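Local coordinates for protein cytosolic phospholipase A2 delta (Homo sapiens, PDB 5IZ5) that hydrolyses the sn-2 ester bond of glycerophospholipids in a calcium-dependent manner, with a preference for linoleic acid at that position, at residues L346-D356 against E379-G387; I155-R163 against L613-H622. The protein carries 3 engineered substitutions. All coordinates share one frame; numbering follows the deposited sequence.

Contact 1. Residues L346-D356 against E379-G387; sequences LLALQKLGLLD and EWSQRDLEG
The last turns of helix 335-351 lie beside the loop that leads into helix 386-397, the CA atoms of L347 and L385 standing 6.0 Å apart. Q350 does most of the polar work. Its chain runs straight out, CG anti to the backbone N (chi1 -169°), and the oxygen and nitrogen of its amide both bind backbone groups. NE2 donates to R383 O at 2.7 Å and to S381 O at 3.0 Å; both oxygens lie close to the amide plane, although NE2 stands above each carbonyl plane. OE1 receives L385 N on a lone pair at 3.2 Å. Cut back to an alanine, this position is likely to leave the S381 and R383 carbonyls and the L385 N-H without these mates, and the loop less firmly tied to the helix. L347 and L385 lie alongside with their ends pointing opposite ways, and L385 CD1 rests against L346 CB at 3.9 Å. Further along, the L355 and W380 side chains run at about a right angle, L355 CD2 touching W380 CZ3 (3.8 Å). D356 OD1 accepts from Q382 NE2 at 3.2 Å, their planes 13° apart, and from two waters that reach S381 O and S381 OG; Q382 NE2 also reaches Q460 O, and S381 OG reaches N461. Beyond Q350 the helix closes in a Schellman motif at G353, finishing the helical limb of the beta-alpha-beta crossover from strand 327-331 to parallel strand 360-363 in the patatin-like catalytic domain.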
# COMPACT_ATOMS: atom_id res chain seq x y z
N LEU B 346 -2.76 7.38 -25.79
CA LEU B 346 -3.89 6.47 -25.93
C LEU B 346 -4.65 6.73 -27.24
O LEU B 346 -5.10 5.79 -27.89
CB LEU B 346 -4.82 6.56 -24.73
CG LEU B 346 -4.26 6.08 -23.38
CD1 LEU B 346 -5.19 6.46 -22.25
CD2 LEU B 346 -4.01 4.58 -23.38
N LEU B 347 -4.80 8.00 -27.61
CA LEU B 347 -5.45 8.37 -28.87
C LEU B 347 -4.71 7.76 -30.06
O LEU B 347 -5.33 7.21 -30.97
CB LEU B 347 -5.53 9.89 -29.02
CG LEU B 347 -6.21 10.44 -30.28
CD1 LEU B 347 -7.68 10.06 -30.33
CD2 LEU B 347 -6.06 11.95 -30.35
N ALA B 348 -3.39 7.86 -30.05
CA ALA B 348 -2.56 7.27 -31.08
C ALA B 348 -2.80 5.77 -31.19
O ALA B 348 -3.09 5.26 -32.27
CB ALA B 348 -1.09 7.55 -30.80
N LEU B 349 -2.68 5.06 -30.07
CA LEU B 349 -2.84 3.61 -30.08
C LEU B 349 -4.23 3.21 -30.58
O LEU B 349 -4.37 2.19 -31.25
CB LEU B 349 -2.58 3.02 -28.69
CG LEU B 349 -1.14 3.10 -28.17
CD1 LEU B 349 -1.08 2.69 -26.70
CD2 LEU B 349 -0.19 2.25 -28.99
N GLN B 350 -5.24 4.02 -30.27
CA GLN B 350 -6.59 3.76 -30.74
C GLN B 350 -6.66 3.89 -32.25
O GLN B 350 -7.11 2.98 -32.94
CB GLN B 350 -7.60 4.71 -30.08
CG GLN B 350 -9.05 4.32 -30.33
CD GLN B 350 -10.04 5.23 -29.63
OE1 GLN B 350 -9.97 6.45 -29.75
NE2 GLN B 350 -10.96 4.64 -28.88
N LYS B 351 -6.19 5.03 -32.77
CA LYS B 351 -6.19 5.30 -34.20
C LYS B 351 -5.43 4.24 -34.99
O LYS B 351 -5.86 3.85 -36.07
CB LYS B 351 -5.60 6.68 -34.48
CG LYS B 351 -6.52 7.83 -34.11
CD LYS B 351 -5.83 9.15 -34.37
CE LYS B 351 -6.72 10.34 -34.07
NZ LYS B 351 -5.96 11.62 -34.22
N LEU B 352 -4.32 3.77 -34.45
CA LEU B 352 -3.54 2.71 -35.07
C LEU B 352 -4.16 1.32 -34.92
O LEU B 352 -3.64 0.35 -35.46
CB LEU B 352 -2.12 2.67 -34.49
CG LEU B 352 -1.24 3.90 -34.66
CD1 LEU B 352 0.11 3.63 -34.02
CD2 LEU B 352 -1.07 4.28 -36.13
N GLY B 353 -5.25 1.22 -34.16
CA GLY B 353 -5.89 -0.06 -33.88
C GLY B 353 -5.06 -0.96 -32.98
O GLY B 353 -5.26 -2.16 -32.96
N LEU B 354 -4.12 -0.38 -32.23
CA LEU B 354 -3.22 -1.17 -31.39
C LEU B 354 -3.61 -1.17 -29.90
O LEU B 354 -3.09 -1.97 -29.13
CB LEU B 354 -1.78 -0.69 -31.56
CG LEU B 354 -1.23 -0.80 -32.98
CD1 LEU B 354 0.15 -0.19 -33.06
CD2 LEU B 354 -1.18 -2.24 -33.45
N LEU B 355 -4.54 -0.29 -29.52
CA LEU B 355 -5.04 -0.27 -28.14
C LEU B 355 -5.71 -1.61 -27.79
O LEU B 355 -5.55 -2.11 -26.68
CB LEU B 355 -6.01 0.89 -27.94
CG LEU B 355 -6.45 1.23 -26.51
CD1 LEU B 355 -5.27 1.37 -25.56
CD2 LEU B 355 -7.28 2.51 -26.51
N ASP B 356 -6.42 -2.19 -28.76
CA ASP B 356 -7.06 -3.50 -28.58
C ASP B 356 -6.06 -4.66 -28.43
O ASP B 356 -6.45 -5.76 -28.06
CB ASP B 356 -8.02 -3.81 -29.74
CG ASP B 356 -9.27 -2.93 -29.74
OD1 ASP B 356 -9.62 -2.37 -28.69
OD2 ASP B 356 -9.90 -2.81 -30.80
N GLU B 379 -16.90 1.51 -21.71
CA GLU B 379 -16.62 1.32 -23.12
C GLU B 379 -15.53 2.23 -23.67
O GLU B 379 -15.40 2.38 -24.87
CB GLU B 379 -17.92 1.55 -23.91
CG GLU B 379 -18.44 0.34 -24.64
CD GLU B 379 -18.49 -0.90 -23.78
OE1 GLU B 379 -19.17 -0.90 -22.75
OE2 GLU B 379 -17.84 -1.88 -24.17
N TRP B 380 -14.72 2.82 -22.79
CA TRP B 380 -13.85 3.93 -23.19
C TRP B 380 -12.93 3.65 -24.38
O TRP B 380 -12.82 4.49 -25.26
CB TRP B 380 -13.04 4.48 -22.00
CG TRP B 380 -11.93 3.60 -21.49
CD1 TRP B 380 -12.00 2.71 -20.46
CD2 TRP B 380 -10.59 3.54 -21.98
NE1 TRP B 380 -10.79 2.10 -20.28
CE2 TRP B 380 -9.90 2.58 -21.20
CE3 TRP B 380 -9.91 4.19 -23.00
CZ2 TRP B 380 -8.56 2.27 -21.41
CZ3 TRP B 380 -8.57 3.88 -23.21
CH2 TRP B 380 -7.91 2.92 -22.42
N SER B 381 -12.28 2.49 -24.43
CA SER B 381 -11.35 2.20 -25.54
C SER B 381 -12.08 1.88 -26.84
O SER B 381 -11.48 1.90 -27.90
CB SER B 381 -10.37 1.07 -25.19
OG SER B 381 -11.00 -0.20 -25.25
N GLN B 382 -13.37 1.57 -26.74
CA GLN B 382 -14.22 1.32 -27.91
C GLN B 382 -14.92 2.58 -28.40
O GLN B 382 -15.69 2.52 -29.36
CB GLN B 382 -15.27 0.26 -27.59
CG GLN B 382 -14.69 -1.02 -27.02
CD GLN B 382 -13.61 -1.61 -27.89
OE1 GLN B 382 -13.75 -1.66 -29.11
NE2 GLN B 382 -12.52 -2.06 -27.28
N ARG B 383 -14.68 3.71 -27.74
CA ARG B 383 -15.32 4.95 -28.13
C ARG B 383 -14.27 5.99 -28.44
O ARG B 383 -13.14 5.91 -27.96
CB ARG B 383 -16.25 5.44 -27.03
CG ARG B 383 -17.35 4.41 -26.79
CD ARG B 383 -18.75 4.98 -26.63
NE ARG B 383 -19.03 5.56 -25.32
CZ ARG B 383 -19.33 6.84 -25.08
NH1 ARG B 383 -19.40 7.74 -26.06
NH2 ARG B 383 -19.57 7.22 -23.83
N ASP B 384 -14.66 6.96 -29.25
CA ASP B 384 -13.76 8.00 -29.69
C ASP B 384 -13.18 8.69 -28.46
O ASP B 384 -13.92 9.22 -27.63
CB ASP B 384 -14.50 9.00 -30.59
CG ASP B 384 -13.58 10.01 -31.25
OD1 ASP B 384 -14.11 10.98 -31.83
OD2 ASP B 384 -12.34 9.86 -31.19
N LEU B 385 -11.86 8.67 -28.35
CA LEU B 385 -11.17 9.29 -27.23
C LEU B 385 -11.28 10.81 -27.23
O LEU B 385 -11.09 11.44 -26.20
CB LEU B 385 -9.70 8.87 -27.19
CG LEU B 385 -9.46 7.51 -26.53
CD1 LEU B 385 -8.10 6.94 -26.89
CD2 LEU B 385 -9.61 7.61 -25.01
N GLU B 386 -11.63 11.40 -28.37
CA GLU B 386 -11.74 12.85 -28.48
C GLU B 386 -12.75 13.47 -27.51
O GLU B 386 -12.63 14.64 -27.15
CB GLU B 386 -12.08 13.25 -29.93
CG GLU B 386 -11.34 14.49 -30.42
CD GLU B 386 -9.85 14.26 -30.59
OE1 GLU B 386 -9.47 13.23 -31.18
OE2 GLU B 386 -9.05 15.10 -30.13
N GLY B 387 -13.75 12.69 -27.08
CA GLY B 387 -14.71 13.15 -26.07
C GLY B 387 -14.07 13.41 -24.71
O GLY B 387 -14.12 14.53 -24.21
O HOH W 1 -9.37 0.28 -28.75
O HOH W 2 -9.23 -2.43 -25.95

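Contact 2. Residues I155-R163 against L613-H622; sequences ITNKVIVAR and LQLHQDYCSH
N157 OD1 is gripped by two backbone N-H groups, V159 N at 3.0 Å in an Asx turn and I160 N at 2.9 Å, which widens it to an Asx motif; a water ties N157 O across the contact to H622 NE2. V159 O accepts H616 N from above the carbonyl plane, and L615 CA makes a CA-H...O contact with it. Next to it V161 and Q614 form the hydrogen-bonded antiparallel pair, with V161 N on Q614 O at 2.6 Å and Q614 N on V161 O at 3.0 Å, while I160 and L615 make the non-hydrogen-bonded pair. I160 CG2 meets L613 CD1 at 3.7 Å. On the V161 and Q614 face, Q614 reaches out in an extended chain to place OE1 at the edge of the R163 guanidinium, in its plane, where NH1 donates at 2.8 Å; the guanidinium and amide planes stand 73° apart. R163 NE goes on to a salt bridge with E152. V161 CG2 lies 3.7 Å from H616 CD2; H616 ND1 takes D618 N within the type I turn H616-Y619, and its buried NE2 has no partner. With CG anti to the backbone N (chi1 -180°), the H622 ring lies across V159, whose CG1 sits over the ring centre in a CH-pi contact, 3.6 Å from the centroid. N157 thus shapes the turn of the beta hairpin 152-156/160-172, whose second strand pairs with strand 614-615 of the catalytic domain.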
# COMPACT_ATOMS: atom_id res chain seq x y z
N ILE B 155 -3.76 -21.30 7.82
CA ILE B 155 -3.88 -20.99 6.39
C ILE B 155 -2.68 -20.13 6.00
O ILE B 155 -2.42 -19.12 6.66
CB ILE B 155 -5.18 -20.22 6.06
CG1 ILE B 155 -6.40 -21.04 6.51
CG2 ILE B 155 -5.26 -19.94 4.56
CD1 ILE B 155 -7.71 -20.27 6.49
N THR B 156 -1.96 -20.52 4.94
CA THR B 156 -0.78 -19.79 4.49
C THR B 156 -0.61 -19.69 2.97
O THR B 156 -1.19 -20.48 2.23
CB THR B 156 0.52 -20.48 4.90
OG1 THR B 156 0.25 -21.60 5.75
CG2 THR B 156 1.43 -19.53 5.57
N ASN B 157 0.22 -18.74 2.54
CA ASN B 157 0.81 -18.76 1.20
C ASN B 157 2.34 -18.95 1.31
O ASN B 157 3.07 -18.64 0.38
CB ASN B 157 0.51 -17.46 0.45
CG ASN B 157 1.00 -16.23 1.18
OD1 ASN B 157 1.75 -16.32 2.15
ND2 ASN B 157 0.59 -15.06 0.69
N LYS B 158 2.78 -19.45 2.47
CA LYS B 158 4.19 -19.71 2.80
C LYS B 158 5.02 -18.47 3.15
O LYS B 158 6.22 -18.60 3.42
CB LYS B 158 4.88 -20.53 1.70
CG LYS B 158 4.21 -21.86 1.41
CD LYS B 158 4.11 -22.74 2.64
CE LYS B 158 3.48 -24.08 2.30
NZ LYS B 158 4.12 -25.24 2.97
N VAL B 159 4.40 -17.29 3.17
CA VAL B 159 5.07 -16.10 3.73
C VAL B 159 4.21 -15.46 4.83
O VAL B 159 4.72 -15.15 5.89
CB VAL B 159 5.57 -15.09 2.66
CG1 VAL B 159 5.54 -15.69 1.26
CG2 VAL B 159 4.85 -13.76 2.72
N ILE B 160 2.91 -15.33 4.58
CA ILE B 160 1.96 -14.87 5.59
C ILE B 160 1.18 -16.07 6.10
O ILE B 160 0.79 -16.92 5.31
CB ILE B 160 0.94 -13.89 4.96
CG1 ILE B 160 1.58 -12.51 4.71
CG2 ILE B 160 -0.33 -13.77 5.79
CD1 ILE B 160 2.10 -11.80 5.93
N VAL B 161 0.92 -16.10 7.41
CA VAL B 161 0.15 -17.15 8.07
C VAL B 161 -1.05 -16.55 8.79
O VAL B 161 -0.93 -15.60 9.58
CB VAL B 161 0.98 -17.90 9.13
CG1 VAL B 161 0.14 -18.94 9.85
CG2 VAL B 161 2.20 -18.55 8.51
N ALA B 162 -2.21 -17.13 8.53
CA ALA B 162 -3.41 -16.87 9.29
C ALA B 162 -3.54 -17.94 10.37
O ALA B 162 -3.71 -19.14 10.08
CB ALA B 162 -4.61 -16.88 8.37
N ARG B 163 -3.42 -17.51 11.62
CA ARG B 163 -3.52 -18.41 12.77
C ARG B 163 -4.98 -18.82 12.95
O ARG B 163 -5.88 -18.09 12.54
CB ARG B 163 -3.02 -17.73 14.04
CG ARG B 163 -1.58 -17.25 13.97
CD ARG B 163 -0.60 -18.40 13.81
NE ARG B 163 -0.69 -19.33 14.93
CZ ARG B 163 -0.02 -19.23 16.08
NH1 ARG B 163 0.84 -18.23 16.28
NH2 ARG B 163 -0.21 -20.14 17.03
N LEU B 613 -2.02 -10.79 11.02
CA LEU B 613 -1.41 -11.93 10.33
C LEU B 613 0.04 -12.04 10.74
O LEU B 613 0.68 -11.04 11.11
CB LEU B 613 -1.51 -11.76 8.81
CG LEU B 613 -2.94 -11.76 8.26
CD1 LEU B 613 -2.96 -11.30 6.81
CD2 LEU B 613 -3.57 -13.15 8.41
N GLN B 614 0.58 -13.26 10.68
CA GLN B 614 1.93 -13.52 11.14
C GLN B 614 2.82 -14.06 10.03
O GLN B 614 2.34 -14.59 9.03
CB GLN B 614 1.89 -14.48 12.33
CG GLN B 614 0.88 -14.05 13.40
CD GLN B 614 0.93 -14.89 14.65
OE1 GLN B 614 1.49 -15.99 14.65
NE2 GLN B 614 0.33 -14.39 15.73
N LEU B 615 4.13 -13.92 10.20
CA LEU B 615 5.08 -14.35 9.18
C LEU B 615 5.37 -15.83 9.32
O LEU B 615 5.59 -16.33 10.42
CB LEU B 615 6.39 -13.55 9.26
CG LEU B 615 6.39 -12.09 8.78
CD1 LEU B 615 5.81 -11.98 7.37
CD2 LEU B 615 5.66 -11.17 9.74
N HIS B 616 5.44 -16.52 8.18
CA HIS B 616 5.76 -17.95 8.15
C HIS B 616 7.21 -18.15 8.59
O HIS B 616 8.05 -17.27 8.40
CB HIS B 616 5.55 -18.50 6.73
CG HIS B 616 5.47 -19.99 6.66
ND1 HIS B 616 6.58 -20.80 6.69
CD2 HIS B 616 4.40 -20.81 6.56
CE1 HIS B 616 6.20 -22.06 6.62
NE2 HIS B 616 4.89 -22.10 6.53
N GLN B 617 7.50 -19.30 9.19
CA GLN B 617 8.86 -19.59 9.68
C GLN B 617 9.93 -19.45 8.60
O GLN B 617 11.04 -18.99 8.88
CB GLN B 617 8.90 -21.00 10.29
CG GLN B 617 10.27 -21.47 10.79
CD GLN B 617 10.90 -20.56 11.83
OE1 GLN B 617 12.08 -20.24 11.73
NE2 GLN B 617 10.14 -20.14 12.83
N ASP B 618 9.62 -19.80 7.37
CA ASP B 618 10.62 -19.66 6.31
C ASP B 618 10.20 -18.64 5.25
O ASP B 618 10.55 -18.76 4.08
CB ASP B 618 11.10 -21.01 5.73
CG ASP B 618 10.02 -22.06 5.69
OD1 ASP B 618 10.00 -22.98 6.54
OD2 ASP B 618 9.20 -21.96 4.77
N TYR B 619 9.49 -17.60 5.69
CA TYR B 619 9.11 -16.48 4.81
C TYR B 619 10.30 -15.91 4.02
O TYR B 619 10.16 -15.57 2.85
CB TYR B 619 8.41 -15.35 5.60
CG TYR B 619 9.35 -14.45 6.37
CD1 TYR B 619 9.94 -14.87 7.56
CD2 TYR B 619 9.63 -13.17 5.92
CE1 TYR B 619 10.80 -14.04 8.27
CE2 TYR B 619 10.48 -12.33 6.62
CZ TYR B 619 11.06 -12.77 7.79
OH TYR B 619 11.90 -11.94 8.49
N CYS B 620 11.47 -15.82 4.66
CA CYS B 620 12.66 -15.25 4.00
C CYS B 620 13.11 -15.97 2.75
O CYS B 620 13.52 -15.32 1.79
CB CYS B 620 13.85 -15.22 4.95
SG CYS B 620 14.00 -13.68 5.84
N SER B 621 13.04 -17.29 2.77
CA SER B 621 13.49 -18.10 1.65
C SER B 621 12.32 -18.48 0.75
O SER B 621 12.13 -19.66 0.41
CB SER B 621 14.15 -19.37 2.19
OG SER B 621 13.19 -20.21 2.82
N HIS B 622 11.51 -17.49 0.38
CA HIS B 622 10.42 -17.67 -0.56
C HIS B 622 10.73 -16.78 -1.75
O HIS B 622 11.13 -15.63 -1.58
CB HIS B 622 9.09 -17.29 0.09
CG HIS B 622 7.90 -17.45 -0.81
ND1 HIS B 622 7.46 -16.46 -1.66
CD2 HIS B 622 7.05 -18.49 -0.98
CE1 HIS B 622 6.40 -16.88 -2.32
NE2 HIS B 622 6.13 -18.11 -1.93
O HOH W 3 3.39 -19.37 -2.24

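Overall arrangement
Contacts 1 and 2 lie in different parts of the molecule, their centres about 43 Å apart and their nearest atoms about 29 Å, without touching. Contact 1 is local: 22 residues separate its segments, both in the catalytic domain, and they lie on helices 335-351 and 386-397 and the turns next to them. Contact 2 joins residues 450 positions apart, and contact 1 is nested inside the loop it closes. Through it strand 614-615, from the catalytic region, joins the antiparallel sheet that also holds strands 21-36 and 160-172. One contact thus packs the catalytic domain internally, and the other ties that domain to the beta-rich, C2-bearing part of the chain.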